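Local coordinates for protein alginate lyase, family PL7 (Zobellia galactanivorans, PDB 3ZPY) that probably cleaves alginate as a polysaccharide lyase of family PL7, this chain being the catalytic domain of the longer enzyme, at residues G114-G126 and D137-N149. Sequence-based numbering, arbitrary orientation.
Sequences GDGGVLCFGQIHG and DDVVRVQFIGEEN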
ATOM      1  N   GLY A 114     -17.012 -11.723   5.914  1.00 16.28           N
ATOM      2  CA  GLY A 114     -18.089 -11.553   4.922  1.00 20.38           C
ATOM      3  C   GLY A 114     -18.740 -10.173   4.925  1.00 17.38           C
ATOM      4  O   GLY A 114     -19.393  -9.745   3.910  1.00 20.24           O
ATOM      5  N   ASP A 115     -18.515  -9.425   5.992  1.00 17.79           N
ATOM      6  CA  ASP A 115     -19.180  -8.196   6.178  1.00 16.38           C
ATOM      7  C   ASP A 115     -18.160  -7.082   6.139  1.00 11.26           C
ATOM      8  O   ASP A 115     -17.292  -6.915   7.086  1.00 17.47           O
ATOM      9  CB  ASP A 115     -19.770  -8.161   7.534  1.00 19.91           C
ATOM     10  CG  ASP A 115     -20.611  -6.908   7.810  1.00 29.32           C
ATOM     11  OD1 ASP A 115     -21.281  -6.391   6.850  1.00 22.10           O
ATOM     12  OD2 ASP A 115     -20.588  -6.488   9.015  1.00 39.03           O
ATOM     13  N   GLY A 116     -18.172  -6.353   5.075  1.00 11.30           N
ATOM     14  CA  GLY A 116     -17.242  -5.246   4.925  1.00  9.17           C
ATOM     15  C   GLY A 116     -16.130  -5.581   3.936  1.00  7.49           C
ATOM     16  O   GLY A 116     -15.921  -6.769   3.554  1.00  7.37           O
ATOM     17  N   GLY A 117     -15.487  -4.497   3.472  1.00  6.58           N
ATOM     18  CA  GLY A 117     -14.344  -4.611   2.571  1.00  6.42           C
ATOM     19  C   GLY A 117     -13.430  -3.479   2.868  1.00  6.83           C
ATOM     20  O   GLY A 117     -13.858  -2.369   3.195  1.00  7.01           O
ATOM     21  N   VAL A 118     -12.114  -3.728   2.784  1.00  5.94           N
ATOM     22  CA  VAL A 118     -11.131  -2.712   3.116  1.00  5.24           C
ATOM     23  C   VAL A 118      -9.810  -3.009   2.392  1.00  4.66           C
ATOM     24  O   VAL A 118      -9.363  -4.184   2.358  1.00  6.12           O
ATOM     25  CB  VAL A 118     -10.966  -2.572   4.677  1.00  5.00           C
ATOM     26  CG1 VAL A 118     -10.735  -3.919   5.397  1.00  6.61           C
ATOM     27  CG2 VAL A 118      -9.912  -1.566   5.098  1.00  4.86           C
ATOM     28  N   LEU A 119      -9.070  -1.966   2.015  1.00  4.57           N
ATOM     29  CA  LEU A 119      -7.733  -2.192   1.587  1.00  4.00           C
ATOM     30  C   LEU A 119      -6.889  -0.950   1.876  1.00  3.92           C
ATOM     31  O   LEU A 119      -7.433   0.136   2.152  1.00  5.02           O
ATOM     32  CB  LEU A 119      -7.707  -2.532   0.109  1.00  4.13           C
ATOM     33  CG  LEU A 119      -8.203  -1.420  -0.907  1.00  4.89           C
ATOM     34  CD1 LEU A 119      -7.177  -0.329  -1.197  1.00  5.28           C
ATOM     35  CD2 LEU A 119      -8.548  -2.097  -2.248  1.00  6.22           C
ATOM     36  N   CYS A 120      -5.548  -1.136   1.804  1.00  4.21           N
ATOM     37  CA  CYS A 120      -4.567  -0.092   2.084  1.00  4.20           C
ATOM     38  C   CYS A 120      -3.853   0.280   0.796  1.00  3.91           C
ATOM     39  O   CYS A 120      -3.343  -0.577   0.098  1.00  5.15           O
ATOM     40  CB  CYS A 120      -3.572  -0.688   3.101  1.00  4.78           C
ATOM     41  SG  CYS A 120      -2.117   0.381   3.337  1.00  6.20           S
ATOM     42  N   PHE A 121      -3.871   1.554   0.499  1.00  4.51           N
ATOM     43  CA  PHE A 121      -3.308   2.058  -0.785  1.00  4.56           C
ATOM     44  C   PHE A 121      -2.037   2.937  -0.529  1.00  4.87           C
ATOM     45  O   PHE A 121      -1.545   3.563  -1.483  1.00  8.88           O
ATOM     46  CB  PHE A 121      -4.375   2.749  -1.632  1.00  5.44           C
ATOM     47  CG  PHE A 121      -5.072   3.916  -0.952  1.00  5.35           C
ATOM     48  CD1 PHE A 121      -4.551   5.203  -0.976  1.00  5.49           C
ATOM     49  CD2 PHE A 121      -6.348   3.763  -0.372  1.00  4.63           C
ATOM     50  CE1 PHE A 121      -5.215   6.269  -0.404  1.00  5.96           C
ATOM     51  CE2 PHE A 121      -6.990   4.798   0.242  1.00  5.67           C
ATOM     52  CZ  PHE A 121      -6.425   6.092   0.233  1.00  6.26           C
ATOM     53  N   GLY A 122      -1.561   3.082   0.737  1.00  4.35           N
ATOM     54  CA  GLY A 122      -0.236   3.667   0.931  1.00  5.26           C
ATOM     55  C   GLY A 122       0.127   3.430   2.386  1.00  4.86           C
ATOM     56  O   GLY A 122      -0.758   3.315   3.246  1.00  7.44           O
ATOM     57  N   GLN A 123       1.428   3.336   2.632  1.00  5.86           N
ATOM     58  CA  GLN A 123       1.939   3.021   3.960  1.00  6.83           C
ATOM     59  C   GLN A 123       3.270   3.674   4.245  1.00  5.53           C
ATOM     60  O   GLN A 123       4.029   3.935   3.306  1.00  5.85           O
ATOM     61  CB  GLN A 123       2.221   1.529   4.179  1.00  9.36           C
ATOM     62  CG  GLN A 123       1.157   0.490   3.868  1.00 10.40           C
ATOM     63  CD  GLN A 123       1.883  -0.875   3.813  1.00 12.89           C
ATOM     64  OE1 GLN A 123       1.807  -1.563   2.789  1.00 17.47           O
ATOM     65  NE2 GLN A 123       2.617  -1.200   4.818  1.00 19.21           N
ATOM     66  N   ILE A 124       3.558   3.837   5.576  1.00  4.72           N
ATOM     67  CA  ILE A 124       4.906   3.858   6.033  1.00  4.98           C
ATOM     68  C   ILE A 124       5.124   2.591   6.883  1.00  5.78           C
ATOM     69  O   ILE A 124       4.330   2.302   7.795  1.00  7.00           O
ATOM     70  CB  ILE A 124       5.207   5.105   6.950  1.00  4.74           C
ATOM     71  CG1 ILE A 124       4.962   6.387   6.133  1.00  4.93           C
ATOM     72  CG2 ILE A 124       6.659   5.078   7.512  1.00  6.18           C
ATOM     73  CD1 ILE A 124       4.797   7.638   6.989  1.00  6.79           C
ATOM     74  N   HIS A 125       6.207   1.872   6.567  1.00  5.65           N
ATOM     75  CA  HIS A 125       6.575   0.707   7.347  1.00  5.64           C
ATOM     76  C   HIS A 125       7.828   0.977   8.129  1.00  7.28           C
ATOM     77  O   HIS A 125       8.802   1.515   7.571  1.00  7.48           O
ATOM     78  CB  HIS A 125       6.669  -0.534   6.422  1.00  7.63           C
ATOM     79  CG  HIS A 125       6.745  -1.819   7.202  1.00  8.00           C
ATOM     80  ND1 HIS A 125       5.639  -2.461   7.721  1.00 11.76           N
ATOM     81  CD2 HIS A 125       7.817  -2.532   7.635  1.00 10.59           C
ATOM     82  CE1 HIS A 125       6.029  -3.555   8.387  1.00 13.45           C
ATOM     83  NE2 HIS A 125       7.365  -3.598   8.347  1.00 12.81           N
ATOM     84  N   GLY A 126       7.867   0.502   9.394  1.00  7.37           N
ATOM     85  CA  GLY A 126       9.050   0.696  10.215  1.00  9.25           C
ATOM     86  C   GLY A 126       9.698  -0.617  10.605  1.00  9.37           C
ATOM     87  O   GLY A 126       9.398  -1.657  10.027  1.00 11.06           O
ATOM     88  N   ASP A 137       6.538  -2.130  13.300  1.00 11.77           N
ATOM     89  CA  ASP A 137       5.878  -2.746  12.141  1.00 12.13           C
ATOM     90  C   ASP A 137       5.264  -1.637  11.260  1.00  9.67           C
ATOM     91  O   ASP A 137       5.990  -0.630  11.028  1.00  8.68           O
ATOM     92  CB  ASP A 137       4.885  -3.830  12.565  1.00 14.05           C
ATOM     93  CG  ASP A 137       5.556  -5.066  13.147  1.00 20.07           C
ATOM     94  OD1 ASP A 137       6.656  -5.531  12.706  1.00 24.50           O
ATOM     95  OD2 ASP A 137       4.944  -5.595  14.084  1.00 33.13           O
ATOM     96  N   ASP A 138       4.022  -1.731  10.739  1.00  8.00           N
ATOM     97  CA  ASP A 138       3.455  -0.592   9.992  1.00  8.36           C
ATOM     98  C   ASP A 138       3.300   0.609  10.903  1.00  7.29           C
ATOM     99  O   ASP A 138       2.605   0.559  11.900  1.00  9.19           O
ATOM    100  CB  ASP A 138       2.066  -0.906   9.453  1.00  9.39           C
ATOM    101  CG  ASP A 138       2.042  -2.021   8.404  1.00 13.85           C
ATOM    102  OD1 ASP A 138       3.077  -2.355   7.793  1.00 17.51           O
ATOM    103  OD2 ASP A 138       0.949  -2.657   8.234  1.00 12.81           O
ATOM    104  N   VAL A 139       3.913   1.722  10.478  1.00  6.97           N
ATOM    105  CA  VAL A 139       3.768   3.031  11.165  1.00  6.17           C
ATOM    106  C   VAL A 139       2.382   3.599  10.872  1.00  5.39           C
ATOM    107  O   VAL A 139       1.675   4.070  11.753  1.00  6.05           O
ATOM    108  CB  VAL A 139       4.874   3.993  10.736  1.00  6.91           C
ATOM    109  CG1 VAL A 139       4.625   5.382  11.236  1.00  6.94           C
ATOM    110  CG2 VAL A 139       6.251   3.479  11.159  1.00  7.33           C
ATOM    111  N   VAL A 140       2.014   3.571   9.577  1.00  4.95           N
ATOM    112  CA  VAL A 140       0.636   4.055   9.173  1.00  4.52           C
ATOM    113  C   VAL A 140       0.228   3.255   7.952  1.00  4.67           C
ATOM    114  O   VAL A 140       1.080   2.942   7.095  1.00  5.87           O
ATOM    115  CB  VAL A 140       0.601   5.606   8.941  1.00  4.97           C
ATOM    116  CG1 VAL A 140       1.393   6.021   7.671  1.00  7.09           C
ATOM    117  CG2 VAL A 140      -0.851   6.114   8.852  1.00  5.30           C
ATOM    118  N   ARG A 141      -1.058   2.942   7.917  1.00  4.89           N
ATOM    119  CA  ARG A 141      -1.733   2.419   6.741  1.00  4.61           C
ATOM    120  C   ARG A 141      -2.862   3.358   6.366  1.00  4.63           C
ATOM    121  O   ARG A 141      -3.742   3.636   7.192  1.00  5.21           O
ATOM    122  CB  ARG A 141      -2.308   1.049   7.051  1.00  4.93           C
ATOM    123  CG  ARG A 141      -1.237  -0.033   7.131  1.00  5.61           C
ATOM    124  CD  ARG A 141      -1.859  -1.440   7.030  1.00  7.86           C
ATOM    125  NE  ARG A 141      -2.934  -1.691   8.001  1.00  8.50           N
ATOM    126  CZ  ARG A 141      -2.731  -2.058   9.255  1.00  8.81           C
ATOM    127  NH1 ARG A 141      -1.505  -2.163   9.752  1.00  8.34           N
ATOM    128  NH2 ARG A 141      -3.776  -2.268  10.072  1.00 10.77           N
ATOM    129  N   VAL A 142      -2.876   3.826   5.094  1.00  4.02           N
ATOM    130  CA  VAL A 142      -3.913   4.711   4.570  1.00  4.58           C
ATOM    131  C   VAL A 142      -4.877   3.812   3.797  1.00  3.96           C
ATOM    132  O   VAL A 142      -4.434   3.137   2.869  1.00  4.57           O
ATOM    133  CB  VAL A 142      -3.229   5.727   3.660  1.00  4.89           C
ATOM    134  CG1 VAL A 142      -4.300   6.633   3.050  1.00  6.19           C
ATOM    135  CG2 VAL A 142      -2.173   6.560   4.388  1.00  6.12           C
ATOM    136  N   GLN A 143      -6.148   3.796   4.227  1.00  4.42           N
ATOM    137  CA  GLN A 143      -7.058   2.766   3.750  1.00  5.44           C
ATOM    138  C   GLN A 143      -8.400   3.394   3.411  1.00  4.89           C
ATOM    139  O   GLN A 143      -8.750   4.428   3.896  1.00  5.14           O
ATOM    140  CB  GLN A 143      -7.337   1.706   4.835  1.00  5.32           C
ATOM    141  CG  GLN A 143      -6.002   1.092   5.329  1.00  7.05           C
ATOM    142  CD  GLN A 143      -6.069   0.458   6.621  1.00  8.92           C
ATOM    143  OE1 GLN A 143      -5.532  -0.649   6.822  1.00 11.66           O
ATOM    144  NE2 GLN A 143      -6.643   1.199   7.574  1.00 13.49           N
ATOM    145  N   PHE A 144      -9.127   2.732   2.499  1.00  4.65           N
ATOM    146  CA  PHE A 144     -10.571   2.922   2.389  1.00  4.65           C
ATOM    147  C   PHE A 144     -11.305   1.661   2.901  1.00  5.51           C
ATOM    148  O   PHE A 144     -10.892   0.560   2.563  1.00  5.14           O
ATOM    149  CB  PHE A 144     -11.011   3.221   0.949  1.00  4.68           C
ATOM    150  CG  PHE A 144     -10.684   4.590   0.449  1.00  4.56           C
ATOM    151  CD1 PHE A 144     -10.476   5.713   1.271  1.00  6.15           C
ATOM    152  CD2 PHE A 144     -10.713   4.769  -0.930  1.00  5.21           C
ATOM    153  CE1 PHE A 144     -10.172   6.946   0.682  1.00  6.05           C
ATOM    154  CE2 PHE A 144     -10.460   5.989  -1.519  1.00  6.07           C
ATOM    155  CZ  PHE A 144     -10.198   7.094  -0.684  1.00  6.82           C
ATOM    156  N   ILE A 145     -12.371   1.918   3.659  1.00  5.51           N
ATOM    157  CA  ILE A 145     -13.178   0.891   4.223  1.00  5.63           C
ATOM    158  C   ILE A 145     -14.639   1.133   3.807  1.00  6.55           C
ATOM    159  O   ILE A 145     -15.139   2.273   3.844  1.00  7.95           O
ATOM    160  CB  ILE A 145     -13.029   0.816   5.757  1.00  5.21           C
ATOM    161  CG1 ILE A 145     -13.873  -0.369   6.314  1.00  7.24           C
ATOM    162  CG2 ILE A 145     -13.403   2.154   6.453  1.00  6.30           C
ATOM    163  CD1 ILE A 145     -13.418  -0.766   7.675  1.00  7.58           C
ATOM    164  N   GLY A 146     -15.313   0.054   3.442  1.00  6.20           N
ATOM    165  CA  GLY A 146     -16.704   0.110   2.975  1.00  6.71           C
ATOM    166  C   GLY A 146     -17.371  -1.225   2.967  1.00  6.73           C
ATOM    167  O   GLY A 146     -17.117  -2.045   3.855  1.00  7.04           O
ATOM    168  N   GLU A 147     -18.271  -1.457   2.034  1.00  7.88           N
ATOM    169  CA  GLU A 147     -19.011  -2.707   2.030  1.00  7.62           C
ATOM    170  C   GLU A 147     -18.238  -3.805   1.302  1.00  7.96           C
ATOM    171  O   GLU A 147     -17.333  -3.521   0.483  1.00  6.81           O
ATOM    172  CB  GLU A 147     -20.308  -2.512   1.234  1.00  9.66           C
ATOM    173  CG  GLU A 147     -21.249  -1.494   1.810  1.00 15.14           C
ATOM    174  CD  GLU A 147     -22.078  -0.968   0.668  1.00 24.62           C
ATOM    175  OE1 GLU A 147     -22.992  -1.736   0.244  1.00 37.60           O
ATOM    176  OE2 GLU A 147     -21.802   0.151   0.158  1.00 28.31           O
ATOM    177  N   GLU A 148     -18.598  -5.055   1.603  1.00  8.26           N
ATOM    178  CA  GLU A 148     -17.935  -6.183   0.934  1.00  8.71           C
ATOM    179  C   GLU A 148     -18.183  -6.038  -0.584  1.00  7.35           C
ATOM    180  O   GLU A 148     -19.280  -5.734  -1.035  1.00  8.90           O
ATOM    181  CB  GLU A 148     -18.461  -7.504   1.401  1.00 10.43           C
ATOM    182  CG  GLU A 148     -20.010  -7.647   1.319  1.00 12.80           C
ATOM    183  CD  GLU A 148     -20.765  -7.051   2.516  1.00 14.06           C
ATOM    184  OE1 GLU A 148     -20.192  -6.216   3.277  1.00 16.01           O
ATOM    185  OE2 GLU A 148     -21.972  -7.425   2.675  1.00 21.45           O
ATOM    186  N   ASN A 149     -17.114  -6.270  -1.339  1.00  6.94           N
ATOM    187  CA  ASN A 149     -17.236  -6.161  -2.851  1.00  8.00           C
ATOM    188  C   ASN A 149     -17.791  -4.841  -3.318  1.00  7.92           C
ATOM    189  O   ASN A 149     -18.323  -4.822  -4.459  1.00  8.13           O
ATOM    190  CB  ASN A 149     -18.007  -7.370  -3.401  1.00  8.56           C
ATOM    191  CG  ASN A 149     -17.340  -8.631  -2.927  1.00  8.93           C
ATOM    192  OD1 ASN A 149     -18.032  -9.531  -2.460  1.00 14.35           O
ATOM    193  ND2 ASN A 149     -16.006  -8.696  -3.121  1.00  6.40           N
TER
HETATM  194  O   HOH W   1       8.568  -5.493   9.891  1.00 25.94           O
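The edge of the Phe121 ring packs against the face of Phe144 between these two antiparallel strands: CE2 of Phe121 sits over the centre of the Phe144 ring, centroids 4.8 Å apart and planes at 62°, a fit that needs two flat rings. The chain turns a corner here in a classic beta bulge, Phe121 and Gly122 both facing Val142; with CG between its backbone N and carbonyl carbon (chi1 58°), the Phe121 ring leans across the neighbouring strand, and its CZ also rests 3.6 Å from Val142 CG1. A second bulge sets Val139 and Val140 against Ile124, whose O accepts from both their N atoms; a branched residue suits this place, CG2 touching Val139 CB and CD1 touching Val140 CG1.

On the face that carries Gln143, Arg141 and Asp138, a polar row runs to His125. Its ring N-H, on ND1, points in plane at the anti lone pair of Asp138 OD1 (2.6 Å), and a water meets NE2, also in the ring plane. Asp138 OD2 is salt-bridged to Arg141 NH1 (2.9 Å), so one carboxylate serves both. A leucine in place of His125 would probably leave Asp138 OD1 without this donor, its carboxylate then held chiefly through OD2, and the water without its ring partner. Beyond, Arg141 NE grips Gln143 OE1, whose NE2 binds Ser160. At the far end Gly117 leaves room where a side chain would strike Glu147 O, and Glu148 OE1 takes the N-H of Gly116 (2.7 Å).

In this beta-jelly-roll lyase fold, strands 216-219 and 221-223 flank 117-125, strand 154-160 flanks 138-146, and strand 96-107 of the second sheet packs on Phe121 and Phe144.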